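Local coordinates for protein DOA1 (Saccharomyces cerevisiae, PDB 3ODT) that probably binds ubiquitin through its WD40 beta-propeller domain and takes part in regulating the turnover of F-box proteins, at residues 19-24 against 287-292; 267-272 against 280-285. One frame throughout, in Å; residues are numbered along the deposited sequence.

Contact 1 (19-24 against 287-292); sequences QDVRDV and NLVRIF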
loop_
_atom_site.group_PDB
_atom_site.type_symbol
_atom_site.label_atom_id
_atom_site.label_comp_id
_atom_site.label_asym_id
_atom_site.label_seq_id
_atom_site.Cartn_x
_atom_site.Cartn_y
_atom_site.Cartn_z
ATOM N N GLN A 19 -4.818 8.374 15.905
ATOM C CA GLN A 19 -5.936 8.200 14.983
ATOM C C GLN A 19 -5.597 7.070 14.011
ATOM O O GLN A 19 -4.529 6.471 14.106
ATOM C CB GLN A 19 -6.229 9.503 14.226
ATOM C CG GLN A 19 -6.653 10.667 15.103
ATOM C CD GLN A 19 -8.020 10.495 15.724
ATOM O OE1 GLN A 19 -8.844 9.714 15.241
ATOM N NE2 GLN A 19 -8.278 11.233 16.817
ATOM N N ASP A 20 -6.498 6.782 13.076
ATOM C CA ASP A 20 -6.339 5.589 12.273
ATOM C C ASP A 20 -4.962 5.534 11.641
ATOM O O ASP A 20 -4.459 6.552 11.144
ATOM C CB ASP A 20 -7.371 5.526 11.134
ATOM C CG ASP A 20 -8.783 5.306 11.619
ATOM O OD1 ASP A 20 -9.080 5.579 12.782
ATOM O OD2 ASP A 20 -9.595 4.833 10.818
ATOM N N VAL A 21 -4.397 4.319 11.594
ATOM C CA VAL A 21 -3.191 4.073 10.808
ATOM C C VAL A 21 -3.627 3.751 9.381
ATOM O O VAL A 21 -4.312 2.769 9.122
ATOM C CB VAL A 21 -2.364 2.925 11.381
ATOM C CG1 VAL A 21 -1.131 2.693 10.524
ATOM C CG2 VAL A 21 -1.985 3.220 12.825
ATOM N N ARG A 22 -3.239 4.590 8.444
ATOM C CA ARG A 22 -3.749 4.497 7.093
ATOM C C ARG A 22 -2.833 3.769 6.117
ATOM O O ARG A 22 -3.283 3.296 5.082
ATOM C CB ARG A 22 -4.001 5.894 6.560
ATOM C CG ARG A 22 -5.108 6.669 7.278
ATOM C CD ARG A 22 -6.484 6.061 7.039
ATOM N NE ARG A 22 -6.708 5.849 5.611
ATOM C CZ ARG A 22 -7.884 5.723 5.027
ATOM N NH1 ARG A 22 -8.991 5.830 5.738
ATOM N NH2 ARG A 22 -7.943 5.508 3.705
ATOM N N ASP A 23 -1.561 3.694 6.452
ATOM C CA ASP A 23 -0.585 3.047 5.596
ATOM C C ASP A 23 0.652 2.662 6.398
ATOM O O ASP A 23 1.070 3.379 7.319
ATOM C CB ASP A 23 -0.224 3.939 4.411
ATOM C CG ASP A 23 0.171 3.128 3.155
ATOM O OD1 ASP A 23 0.047 1.878 3.152
ATOM O OD2 ASP A 23 0.563 3.752 2.146
ATOM N N VAL A 24 1.195 1.478 6.072
ATOM C CA VAL A 24 2.385 0.916 6.699
ATOM C C VAL A 24 3.358 0.425 5.634
ATOM O O VAL A 24 2.951 -0.011 4.546
ATOM C CB VAL A 24 2.017 -0.236 7.672
ATOM C CG1 VAL A 24 1.073 0.286 8.756
ATOM C CG2 VAL A 24 1.364 -1.388 6.938
ATOM N N ASN A 287 -6.027 2.434 15.608
ATOM C CA ASN A 287 -4.844 3.294 15.739
ATOM C C ASN A 287 -3.578 2.518 16.035
ATOM O O ASN A 287 -2.550 3.093 16.391
ATOM C CB ASN A 287 -5.038 4.395 16.786
ATOM C CG ASN A 287 -6.381 5.121 16.654
ATOM O OD1 ASN A 287 -7.060 5.111 15.608
ATOM N ND2 ASN A 287 -6.761 5.780 17.725
ATOM N N LEU A 288 -3.656 1.208 15.872
ATOM C CA LEU A 288 -2.534 0.329 16.097
ATOM C C LEU A 288 -1.862 -0.116 14.795
ATOM O O LEU A 288 -2.514 -0.291 13.756
ATOM C CB LEU A 288 -2.995 -0.929 16.842
ATOM C CG LEU A 288 -3.469 -0.698 18.264
ATOM C CD1 LEU A 288 -4.050 -1.969 18.810
ATOM C CD2 LEU A 288 -2.320 -0.136 19.129
ATOM N N VAL A 289 -0.568 -0.343 14.914
ATOM C CA VAL A 289 0.179 -1.158 13.971
ATOM C C VAL A 289 0.374 -2.528 14.638
ATOM O O VAL A 289 0.647 -2.612 15.842
ATOM C CB VAL A 289 1.538 -0.496 13.656
ATOM C CG1 VAL A 289 2.347 -1.399 12.770
ATOM C CG2 VAL A 289 1.360 0.887 13.010
ATOM N N ARG A 290 0.231 -3.595 13.863
ATOM C CA ARG A 290 0.528 -4.943 14.365
ATOM C C ARG A 290 1.486 -5.649 13.419
ATOM O O ARG A 290 1.537 -5.344 12.234
ATOM C CB ARG A 290 -0.756 -5.768 14.497
ATOM C CG ARG A 290 -1.734 -5.297 15.568
ATOM C CD ARG A 290 -2.967 -6.162 15.462
ATOM N NE ARG A 290 -3.948 -5.917 16.513
ATOM C CZ ARG A 290 -4.861 -4.945 16.502
ATOM N NH1 ARG A 290 -4.891 -4.044 15.522
ATOM N NH2 ARG A 290 -5.746 -4.865 17.488
ATOM N N ILE A 291 2.298 -6.547 13.969
ATOM C CA ILE A 291 3.163 -7.397 13.172
ATOM C C ILE A 291 2.764 -8.824 13.471
ATOM O O ILE A 291 2.575 -9.175 14.641
ATOM C CB ILE A 291 4.626 -7.162 13.507
ATOM C CG1 ILE A 291 4.984 -5.703 13.201
ATOM C CG2 ILE A 291 5.501 -8.096 12.731
ATOM C CD1 ILE A 291 6.332 -5.365 13.600
ATOM N N PHE A 292 2.542 -9.596 12.422
ATOM C CA PHE A 292 2.250 -11.027 12.525
ATOM C C PHE A 292 3.390 -11.837 11.917
ATOM O O PHE A 292 4.009 -11.390 10.968
ATOM C CB PHE A 292 0.942 -11.341 11.775
ATOM C CG PHE A 292 -0.272 -10.837 12.476
ATOM C CD1 PHE A 292 -0.671 -9.523 12.324
ATOM C CD2 PHE A 292 -1.003 -11.667 13.298
ATOM C CE1 PHE A 292 -1.780 -9.042 12.996
ATOM C CE2 PHE A 292 -2.108 -11.184 13.983
ATOM C CZ PHE A 292 -2.489 -9.879 13.836
#
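N287 lays its whole side chain against the peptide joining Q19 to D20, and almost every atom of it finds a neighbour there. CB starts close to the carbonyl, 3.4 Å from Q19 O. Chi1 (-47°) sets CG anti to the carbonyl carbon and brings it over the peptide, 3.4 Å from Q19 C. At the tip the two branches part. ND2 drifts to the amino-terminal side, 3.7 Å from Q19 N, while OD1 stands over the face of the peptide, almost directly above the carbonyl carbon, 2.9 Å from Q19 C. N287 OD1 also lies 3.1 Å from D20 N, but the N-H, in the peptide plane, points poorly at it and no hydrogen bond results. N287 OD1 is also 3.5 Å from D20 OD1, the amide and carboxylate planes turned 43° apart. Two acceptors so close are consistent with a shared cation, and D20, N287 and S285 do form the calcium site. The other carboxylate oxygen, D20 OD2, accepts a hydrogen bond from W270 NE1, which helps fix the rotation of the group. An alanine in place of N287 would keep CB but would probably cost the calcium one of its protein ligands and leave the Q19-D20 peptide without its amide cover. Further in, V21 takes over: its CG2 rests against the backbone carbonyl, 3.6 Å from N287 O, and its CG1 makes the apolar contact with V289 CG2 at 4.0 Å, the two side chains crossing at about a right angle; V24 CG1 adds a looser touch on the same methyl. Strand 21-26, the first and innermost of its blade, is set against the neighbouring blade that contains strand 289-293, the inter-blade packing of a WD40 beta-propeller, here topped by a calcium site.

Contact 2 (267-272 against 280-285); sequences ISIWSV and IIVGSS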
loop_
_atom_site.group_PDB
_atom_site.type_symbol
_atom_site.label_atom_id
_atom_site.label_comp_id
_atom_site.label_asym_id
_atom_site.label_seq_id
_atom_site.Cartn_x
_atom_site.Cartn_y
_atom_site.Cartn_z
ATOM N N ILE A 267 -12.736 -1.512 13.310
ATOM C CA ILE A 267 -13.819 -1.470 12.337
ATOM C C ILE A 267 -13.301 -1.542 10.889
ATOM O O ILE A 267 -14.036 -2.010 10.016
ATOM C CB ILE A 267 -14.762 -0.254 12.499
ATOM C CG1 ILE A 267 -14.014 1.067 12.310
ATOM C CG2 ILE A 267 -15.533 -0.344 13.844
ATOM C CD1 ILE A 267 -14.920 2.276 12.406
ATOM N N SER A 268 -12.073 -1.082 10.654
ATOM C CA SER A 268 -11.463 -1.088 9.314
ATOM C C SER A 268 -10.004 -1.451 9.379
ATOM O O SER A 268 -9.261 -0.911 10.228
ATOM C CB SER A 268 -11.535 0.317 8.699
ATOM O OG SER A 268 -12.856 0.827 8.678
ATOM N N ILE A 269 -9.552 -2.320 8.479
ATOM C CA ILE A 269 -8.123 -2.612 8.359
ATOM C C ILE A 269 -7.629 -1.945 7.063
ATOM O O ILE A 269 -8.055 -2.334 5.988
ATOM C CB ILE A 269 -7.831 -4.123 8.293
ATOM C CG1 ILE A 269 -8.692 -4.897 9.291
ATOM C CG2 ILE A 269 -6.308 -4.354 8.525
ATOM C CD1 ILE A 269 -8.587 -4.420 10.724
ATOM N N TRP A 270 -6.821 -0.886 7.197
ATOM C CA TRP A 270 -6.497 -0.027 6.071
ATOM C C TRP A 270 -5.350 -0.487 5.186
ATOM O O TRP A 270 -5.327 -0.185 3.994
ATOM C CB TRP A 270 -6.200 1.394 6.550
ATOM C CG TRP A 270 -7.352 2.037 7.188
ATOM C CD1 TRP A 270 -7.476 2.404 8.492
ATOM C CD2 TRP A 270 -8.576 2.392 6.543
ATOM N NE1 TRP A 270 -8.715 2.967 8.705
ATOM C CE2 TRP A 270 -9.409 2.967 7.522
ATOM C CE3 TRP A 270 -9.052 2.257 5.241
ATOM C CZ2 TRP A 270 -10.687 3.422 7.238
ATOM C CZ3 TRP A 270 -10.329 2.729 4.948
ATOM C CH2 TRP A 270 -11.140 3.274 5.953
ATOM N N SER A 271 -4.360 -1.123 5.799
ATOM C CA SER A 271 -3.115 -1.358 5.087
ATOM C C SER A 271 -2.363 -2.567 5.624
ATOM O O SER A 271 -2.387 -2.870 6.827
ATOM C CB SER A 271 -2.230 -0.112 5.238
ATOM O OG SER A 271 -1.007 -0.260 4.516
ATOM N N VAL A 272 -1.746 -3.280 4.697
ATOM C CA VAL A 272 -0.767 -4.319 5.003
ATOM C C VAL A 272 0.482 -4.127 4.168
ATOM O O VAL A 272 0.446 -3.538 3.063
ATOM C CB VAL A 272 -1.313 -5.737 4.720
ATOM C CG1 VAL A 272 -2.385 -6.106 5.746
ATOM C CG2 VAL A 272 -1.919 -5.814 3.305
ATOM N N ILE A 280 4.057 -9.994 8.454
ATOM C CA ILE A 280 3.023 -9.117 7.920
ATOM C C ILE A 280 2.804 -7.929 8.852
ATOM O O ILE A 280 2.639 -8.113 10.056
ATOM C CB ILE A 280 1.687 -9.862 7.697
ATOM C CG1 ILE A 280 1.860 -10.937 6.618
ATOM C CG2 ILE A 280 0.628 -8.875 7.287
ATOM C CD1 ILE A 280 0.694 -11.902 6.513
ATOM N N ILE A 281 2.862 -6.725 8.293
ATOM C CA ILE A 281 2.607 -5.484 9.032
ATOM C C ILE A 281 1.196 -5.031 8.683
ATOM O O ILE A 281 0.789 -5.092 7.520
ATOM C CB ILE A 281 3.570 -4.365 8.613
ATOM C CG1 ILE A 281 5.012 -4.869 8.566
ATOM C CG2 ILE A 281 3.416 -3.184 9.542
ATOM C CD1 ILE A 281 5.960 -4.019 7.719
ATOM N N VAL A 282 0.452 -4.583 9.703
ATOM C CA VAL A 282 -0.955 -4.247 9.569
ATOM C C VAL A 282 -1.258 -2.899 10.233
ATOM O O VAL A 282 -0.890 -2.667 11.381
ATOM C CB VAL A 282 -1.859 -5.321 10.242
ATOM C CG1 VAL A 282 -3.323 -5.024 9.987
ATOM C CG2 VAL A 282 -1.500 -6.705 9.755
ATOM N N GLY A 283 -1.908 -2.007 9.490
ATOM C CA GLY A 283 -2.382 -0.748 10.035
ATOM C C GLY A 283 -3.905 -0.729 10.060
ATOM O O GLY A 283 -4.553 -0.995 9.060
ATOM N N SER A 284 -4.484 -0.343 11.197
ATOM C CA SER A 284 -5.920 -0.436 11.385
ATOM C C SER A 284 -6.557 0.775 12.068
ATOM O O SER A 284 -5.876 1.704 12.568
ATOM C CB SER A 284 -6.279 -1.737 12.105
ATOM O OG SER A 284 -5.479 -1.930 13.236
ATOM N N SER A 285 -7.884 0.770 12.084
ATOM C CA SER A 285 -8.641 1.901 12.584
ATOM C C SER A 285 -8.635 2.055 14.112
ATOM O O SER A 285 -9.103 3.065 14.632
ATOM C CB SER A 285 -10.088 1.780 12.125
ATOM O OG SER A 285 -10.668 0.591 12.609
#
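The backbones of I269-V272 and V282-S284 pair antiparallel, and the bonding pattern reveals an irregularity. G283 O accepts two donors lying in its carbonyl plane, W270 N at 2.9 Å and S271 N at 3.3 Å, while G283 N gives an almost straight bond (171°) to S271 O at 2.8 Å. Two consecutive residues facing one, with the register shifting by a residue between I269 and S271, define a classic beta bulge; it sits in the hairpin formed by strands 269-274 and 280-284 of a propeller blade.

Past the last strand pair, a side chain joins the backbone ladder. S285 OG, held between its own N and carbonyl carbon (chi1 60°), takes the N-H of S268 at 2.9 Å, and S285 N returns a bond to S268 O at 2.9 Å, so the two serines close a small ring of bonds.

Apolar contacts occupy the face carrying I269, V272 and V282. I269 CG2 presses on V282 CG1 at 3.4 Å, tighter than normal van der Waals contact, whereas V272 and V282 run side by side with V272 CG1 4.1 Å from V282 CG2. Strand 239-243 of the adjacent blade covers I269 and V272.

The indole of W270 lies obliquely to S284 and S285 at the strand's end, NE1 3.9 Å from S285 CB and giving its N-H to D20 OD2; Y229 stacks on the ring, and R22 makes a cation-pi contact.

How the contacts relate
Contact 2 is the more buried, an intra-blade strand pair held by backbone hydrogen bonds and methyl packing; contact 1 joins two blades, is partly buried, and has no hydrogen bond between its own segments, relying on a calcium site at its loop end and valines further in. Strands 280-284 and 289-293 are neighbours in one sheet, tied by F292 N to I280 O (2.8 Å, probably a hydrogen bond), so 287-292 shares its blade with both segments of contact 2, while 19-24 belongs to the next. Strand 21-26 also meets contact 2: D23 OD1 is hydrogen-bonded to S271 OG (2.7 Å). S285 of contact 2 completes the metal site begun by contact 1, its O 3.1 Å from D20 OD1.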